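Local coordinates for IL-4-inducing protein (Schistosoma mansoni, PDB 4EL6) that binds IgE through a crystallin fold and so activates basophils without antigen, triggering their release of interleukin-4, at residues 25-31 with 87-92; 54-58 with 101-105. All blocks are in the same frame, centred on the assembly; numbering follows the deposited sequence.

Contact 1 (25-31 with 87-92)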
loop_
_atom_site.group_PDB
_atom_site.type_symbol
_atom_site.label_atom_id
_atom_site.label_comp_id
_atom_site.label_asym_id
_atom_site.label_seq_id
_atom_site.Cartn_x
_atom_site.Cartn_y
_atom_site.Cartn_z
ATOM N N TYR A 25 -0.698 -3.101 -9.336
ATOM C CA TYR A 25 -1.656 -2.381 -10.175
ATOM C C TYR A 25 -3.102 -2.540 -9.785
ATOM O O TYR A 25 -3.976 -1.760 -10.218
ATOM C CB TYR A 25 -1.518 -2.833 -11.643
ATOM C CG TYR A 25 -0.087 -2.660 -12.164
ATOM C CD1 TYR A 25 0.372 -1.419 -12.559
ATOM C CD2 TYR A 25 0.774 -3.702 -12.201
ATOM C CE1 TYR A 25 1.672 -1.249 -13.019
ATOM C CE2 TYR A 25 2.079 -3.550 -12.643
ATOM C CZ TYR A 25 2.514 -2.331 -13.044
ATOM O OH TYR A 25 3.815 -2.209 -13.514
ATOM N N LYS A 26 -3.384 -3.522 -8.935
ATOM C CA LYS A 26 -4.719 -3.783 -8.508
ATOM C C LYS A 26 -4.684 -4.564 -7.206
ATOM O O LYS A 26 -3.611 -4.983 -6.709
ATOM C CB LYS A 26 -5.470 -4.555 -9.558
ATOM C CG LYS A 26 -4.981 -5.899 -9.916
ATOM C CD LYS A 26 -5.664 -6.251 -11.258
ATOM C CE LYS A 26 -4.988 -7.417 -11.976
ATOM N NZ LYS A 26 -5.793 -7.883 -13.168
ATOM N N SER A 27 -5.855 -4.658 -6.641
ATOM C CA SER A 27 -6.059 -5.365 -5.363
ATOM C C SER A 27 -5.615 -6.790 -5.512
ATOM O O SER A 27 -5.776 -7.455 -6.586
ATOM C CB SER A 27 -7.498 -5.346 -4.931
ATOM O OG SER A 27 -7.947 -3.981 -4.830
ATOM N N VAL A 28 -5.058 -7.300 -4.434
ATOM C CA VAL A 28 -4.653 -8.703 -4.394
ATOM C C VAL A 28 -4.974 -9.231 -3.007
ATOM O O VAL A 28 -4.525 -8.664 -2.004
ATOM C CB VAL A 28 -3.177 -8.943 -4.790
ATOM C CG1 VAL A 28 -2.192 -7.992 -4.072
ATOM C CG2 VAL A 28 -2.782 -10.378 -4.649
ATOM N N GLY A 29 -5.684 -10.353 -2.961
ATOM C CA GLY A 29 -6.144 -10.864 -1.729
ATOM C C GLY A 29 -5.255 -11.756 -0.836
ATOM O O GLY A 29 -5.557 -11.977 0.370
ATOM N N SER A 30 -4.144 -12.230 -1.373
ATOM C CA SER A 30 -3.178 -12.970 -0.589
ATOM C C SER A 30 -1.800 -12.937 -1.233
ATOM O O SER A 30 -1.676 -13.152 -2.457
ATOM C CB SER A 30 -3.607 -14.400 -0.290
ATOM O OG SER A 30 -3.893 -15.118 -1.497
ATOM N N LEU A 31 -0.796 -12.673 -0.399
ATOM C CA LEU A 31 0.597 -12.665 -0.767
ATOM C C LEU A 31 1.264 -13.561 0.250
ATOM O O LEU A 31 1.228 -13.299 1.466
ATOM C CB LEU A 31 1.176 -11.251 -0.722
ATOM C CG LEU A 31 0.462 -10.164 -1.526
ATOM C CD1 LEU A 31 0.978 -8.764 -1.132
ATOM C CD2 LEU A 31 0.726 -10.382 -2.998
ATOM N N ILE A 87 3.288 -7.666 4.529
ATOM C CA ILE A 87 1.993 -7.373 3.878
ATOM C C ILE A 87 1.439 -8.680 3.302
ATOM O O ILE A 87 2.132 -9.371 2.495
ATOM C CB ILE A 87 2.177 -6.399 2.744
ATOM C CG1 ILE A 87 2.855 -5.105 3.242
ATOM C CG2 ILE A 87 0.800 -6.057 2.107
ATOM C CD1 ILE A 87 3.481 -4.306 2.123
ATOM N N SER A 88 0.226 -9.023 3.723
ATOM C CA SER A 88 -0.472 -10.238 3.282
ATOM C C SER A 88 -1.565 -9.987 2.269
ATOM O O SER A 88 -1.961 -10.934 1.605
ATOM C CB SER A 88 -1.007 -11.080 4.444
ATOM O OG SER A 88 0.063 -11.691 5.111
ATOM N N SER A 89 -2.103 -8.773 2.199
ATOM C CA SER A 89 -3.073 -8.415 1.122
ATOM C C SER A 89 -3.032 -6.924 0.923
ATOM O O SER A 89 -2.640 -6.121 1.812
ATOM C CB SER A 89 -4.472 -8.948 1.373
ATOM O OG SER A 89 -5.099 -8.472 2.585
ATOM N N ILE A 90 -3.509 -6.489 -0.214
ATOM C CA ILE A 90 -3.414 -5.111 -0.576
ATOM C C ILE A 90 -4.706 -4.760 -1.291
ATOM O O ILE A 90 -5.077 -5.480 -2.256
ATOM C CB ILE A 90 -2.230 -4.851 -1.572
ATOM C CG1 ILE A 90 -0.835 -5.187 -0.924
ATOM C CG2 ILE A 90 -2.326 -3.422 -2.096
ATOM C CD1 ILE A 90 0.301 -5.207 -1.912
ATOM N N LYS A 91 -5.336 -3.650 -0.922
ATOM C CA LYS A 91 -6.570 -3.192 -1.605
ATOM C C LYS A 91 -6.360 -1.830 -2.251
ATOM O O LYS A 91 -5.824 -0.951 -1.637
ATOM C CB LYS A 91 -7.768 -3.151 -0.719
ATOM C CG LYS A 91 -9.057 -2.948 -1.493
ATOM C CD LYS A 91 -10.287 -3.072 -0.612
ATOM C CE LYS A 91 -10.712 -4.531 -0.556
ATOM N NZ LYS A 91 -12.132 -4.695 -0.154
ATOM N N ARG A 92 -6.686 -1.750 -3.522
ATOM C CA ARG A 92 -6.671 -0.496 -4.271
ATOM C C ARG A 92 -8.038 0.168 -4.233
ATOM O O ARG A 92 -9.074 -0.463 -4.513
ATOM C CB ARG A 92 -6.263 -0.734 -5.725
ATOM C CG ARG A 92 -6.220 0.540 -6.597
ATOM C CD ARG A 92 -5.849 0.251 -8.058
ATOM N NE ARG A 92 -6.043 1.440 -8.853
ATOM C CZ ARG A 92 -5.943 1.483 -10.184
ATOM N NH1 ARG A 92 -5.594 0.407 -10.893
ATOM N NH2 ARG A 92 -6.214 2.624 -10.822
#
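The carbonyl oxygen of Ile90 takes two donors from the loop facing it: Val28 N in a nearly straight hydrogen bond of 2.8 Å, and the CA-H of Ser27, whose CA lies 3.3 Å from that oxygen. Ile90 N returns a bond to Val28 O, so Val28 and Ile90 form a single antiparallel hydrogen-bonded pair. Beyond it, Leu31 N reaches Ser88 O from well above the carbonyl plane (40°), in a hydrogen bond bent at the hydrogen.

In the other direction side chains take over. With OG turned anti to its own carbonyl carbon (chi1 -57°), Ser27 offers the hydroxyl oxygen to the backbone N of Arg92 at 2.9 Å, where a strand neighbour would offer a carbonyl. Arg92 runs out fully extended from CG to NE and brings NH1 to Tyr25 O at 2.8 Å. This bond is bent at the hydrogen, and the oxygen sits at the guanidinium edge, tilted somewhat from its plane.

Apolar contact concentrates at Leu31, whose CD1 meets Ile90 CD1 at 3.7 Å, while Val28 CG1 lies farther off, 4.0 Å from Ile90 CB. Ser89 CB lies against the carbonyl oxygens of Val28 and Gly29, while its hydroxyl bonds to Asn60 O and Tyr63 N. Together with Ser88 it faces Phe58 in a classic beta bulge. Five hydrogen bonds, two of them through side chains, thus hold the 25-31 loop along an edge strand without making it a regular sheet neighbour.

Contact 2 (54-58 with 101-105)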
loop_
_atom_site.group_PDB
_atom_site.type_symbol
_atom_site.label_atom_id
_atom_site.label_comp_id
_atom_site.label_asym_id
_atom_site.label_seq_id
_atom_site.Cartn_x
_atom_site.Cartn_y
_atom_site.Cartn_z
ATOM N N TYR A 54 -5.938 5.518 -3.579
ATOM C CA TYR A 54 -5.671 5.350 -2.145
ATOM C C TYR A 54 -5.477 3.867 -1.929
ATOM O O TYR A 54 -6.264 3.095 -2.445
ATOM C CB TYR A 54 -6.821 5.875 -1.251
ATOM C CG TYR A 54 -6.400 6.003 0.192
ATOM C CD1 TYR A 54 -6.463 4.913 1.062
ATOM C CD2 TYR A 54 -5.964 7.194 0.706
ATOM C CE1 TYR A 54 -6.028 4.991 2.351
ATOM C CE2 TYR A 54 -5.540 7.309 2.012
ATOM C CZ TYR A 54 -5.605 6.192 2.852
ATOM O OH TYR A 54 -5.172 6.283 4.123
ATOM N N TRP A 55 -4.434 3.467 -1.190
ATOM C CA TRP A 55 -4.113 2.054 -1.057
ATOM C C TRP A 55 -4.142 1.617 0.391
ATOM O O TRP A 55 -3.641 2.320 1.256
ATOM C CB TRP A 55 -2.752 1.774 -1.642
ATOM C CG TRP A 55 -2.650 1.922 -3.137
ATOM C CD1 TRP A 55 -2.479 3.096 -3.886
ATOM C CD2 TRP A 55 -2.738 0.855 -4.084
ATOM N NE1 TRP A 55 -2.453 2.796 -5.255
ATOM C CE2 TRP A 55 -2.556 1.455 -5.416
ATOM C CE3 TRP A 55 -2.872 -0.550 -3.979
ATOM C CZ2 TRP A 55 -2.512 0.662 -6.540
ATOM C CZ3 TRP A 55 -2.810 -1.309 -5.155
ATOM C CH2 TRP A 55 -2.658 -0.674 -6.390
ATOM N N TYR A 56 -4.753 0.468 0.683
ATOM C CA TYR A 56 -4.676 -0.163 1.993
ATOM C C TYR A 56 -3.823 -1.422 1.950
ATOM O O TYR A 56 -3.964 -2.314 1.076
ATOM C CB TYR A 56 -6.082 -0.528 2.457
ATOM C CG TYR A 56 -6.867 0.641 2.991
ATOM C CD1 TYR A 56 -6.423 1.310 4.122
ATOM C CD2 TYR A 56 -8.031 1.085 2.344
ATOM C CE1 TYR A 56 -7.150 2.380 4.630
ATOM C CE2 TYR A 56 -8.702 2.188 2.852
ATOM C CZ TYR A 56 -8.279 2.745 4.015
ATOM O OH TYR A 56 -8.987 3.830 4.516
ATOM N N LEU A 57 -2.912 -1.509 2.906
ATOM C CA LEU A 57 -2.072 -2.694 3.122
ATOM C C LEU A 57 -2.484 -3.372 4.409
ATOM O O LEU A 57 -2.770 -2.681 5.393
ATOM C CB LEU A 57 -0.609 -2.306 3.308
ATOM C CG LEU A 57 -0.053 -1.258 2.406
ATOM C CD1 LEU A 57 1.410 -0.947 2.639
ATOM C CD2 LEU A 57 -0.231 -1.628 1.029
ATOM N N PHE A 58 -2.571 -4.699 4.409
ATOM C CA PHE A 58 -3.067 -5.470 5.483
ATOM C C PHE A 58 -2.088 -6.545 5.906
ATOM O O PHE A 58 -1.387 -7.117 5.041
ATOM C CB PHE A 58 -4.335 -6.227 5.003
ATOM C CG PHE A 58 -5.457 -5.323 4.638
ATOM C CD1 PHE A 58 -5.552 -4.822 3.340
ATOM C CD2 PHE A 58 -6.473 -4.993 5.573
ATOM C CE1 PHE A 58 -6.624 -4.039 2.975
ATOM C CE2 PHE A 58 -7.516 -4.167 5.210
ATOM C CZ PHE A 58 -7.569 -3.651 3.934
ATOM N N VAL A 101 -12.696 7.643 1.489
ATOM C CA VAL A 101 -12.294 6.422 0.839
ATOM C C VAL A 101 -13.363 5.509 1.284
ATOM O O VAL A 101 -13.566 5.333 2.502
ATOM C CB VAL A 101 -10.902 5.935 1.376
ATOM C CG1 VAL A 101 -10.385 4.740 0.618
ATOM C CG2 VAL A 101 -9.857 7.050 1.295
ATOM N N GLU A 102 -14.049 4.903 0.332
ATOM C CA GLU A 102 -15.234 4.112 0.646
ATOM C C GLU A 102 -15.025 2.583 0.622
ATOM O O GLU A 102 -15.959 1.810 1.010
ATOM C CB GLU A 102 -16.409 4.523 -0.289
ATOM C CG GLU A 102 -16.980 5.948 -0.040
ATOM C CD GLU A 102 -18.081 6.045 1.066
ATOM O OE1 GLU A 102 -18.756 5.008 1.381
ATOM O OE2 GLU A 102 -18.295 7.166 1.628
ATOM N N CYS A 103 -13.842 2.129 0.193
ATOM C CA CYS A 103 -13.675 0.723 -0.158
ATOM C C CYS A 103 -13.724 -0.266 1.002
ATOM O O CYS A 103 -13.890 -1.475 0.779
ATOM C CB CYS A 103 -12.404 0.503 -0.918
ATOM S SG CYS A 103 -10.943 0.851 0.107
ATOM N N ILE A 104 -13.580 0.177 2.249
ATOM C CA ILE A 104 -13.628 -0.817 3.331
ATOM C C ILE A 104 -14.951 -0.718 4.119
ATOM O O ILE A 104 -15.212 -1.579 5.015
ATOM C CB ILE A 104 -12.365 -0.791 4.248
ATOM C CG1 ILE A 104 -12.029 0.612 4.728
ATOM C CG2 ILE A 104 -11.113 -1.396 3.551
ATOM C CD1 ILE A 104 -10.944 0.641 5.773
ATOM N N ASN A 105 -15.804 0.256 3.740
ATOM C CA ASN A 105 -17.130 0.511 4.352
ATOM C C ASN A 105 -18.071 -0.646 4.022
ATOM O O ASN A 105 -17.926 -1.287 2.964
ATOM C CB ASN A 105 -17.787 1.806 3.817
ATOM C CG ASN A 105 -17.008 3.060 4.185
ATOM O OD1 ASN A 105 -16.175 3.045 5.085
ATOM N ND2 ASN A 105 -17.286 4.162 3.480
#
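Val101 divides its two methyls between two tyrosines of strand 52-58. CG2 stands over one face of the Tyr54 ring in a CH-pi contact, 3.8 Å from Tyr54 CG, while CG1, anti to the backbone N (chi1 -174°), touches Tyr56 CE2 at 3.8 Å.

At Glu102 the chain enters a type I turn closed by Asn105 N on Glu102 O, which swings the next two side chains onto the strand. Cys103 presents its sulfur to the edge of the Tyr56 ring, with SG 3.7 Å from CD2 and close to the ring plane. The same sulfur forms a disulfide with Cys93 of the neighbouring strand 89-95. Ile104, modelled in two conformers, in the one described here lays CD1 over a face of Tyr56, 3.8 Å from CZ. Tyr54 CE1 lies against the opposite face, offset toward the rim, so Tyr56 is clasped on both sides as well as at its edge. Ile104 CG2 reaches the edge of Phe58 at CZ. Asn105 ends the turn, its ND2 adding a weak bond to Glu102 OE1.

No hydrogen bond crosses between the segments. Tyr54, Tyr56 and Phe58 alternate along the strand with Trp55 and Leu57, which pack on Leu9 of the other sheet; the contact is that of a disulfide-tethered C-terminal tail folded over the outer face of a sheet in a beta/gamma-crystallin sandwich.

The two contacts lie 11 Å apart between centres and meet in the three-stranded antiparallel sheet, where strand 52-58 is central and strand 89-95 is at the edge. Their segments alternate along the chain: 25-31, then 54-58, 87-92 and 101-105. Lys91 N to Tyr56 O and Ser88 N to Phe58 O, both 2.8 Å, are probable hydrogen bonds joining them, and Ile90 and Arg92 pack on Trp55. Contact 1 adds a loop from between strands 21-24 and 39-41 of the other sheet, whereas contact 2 brings back the tail after strand 89-95. Together they fasten a loop of the other sheet and the C-terminal tail to one sheet of the crystallin fold.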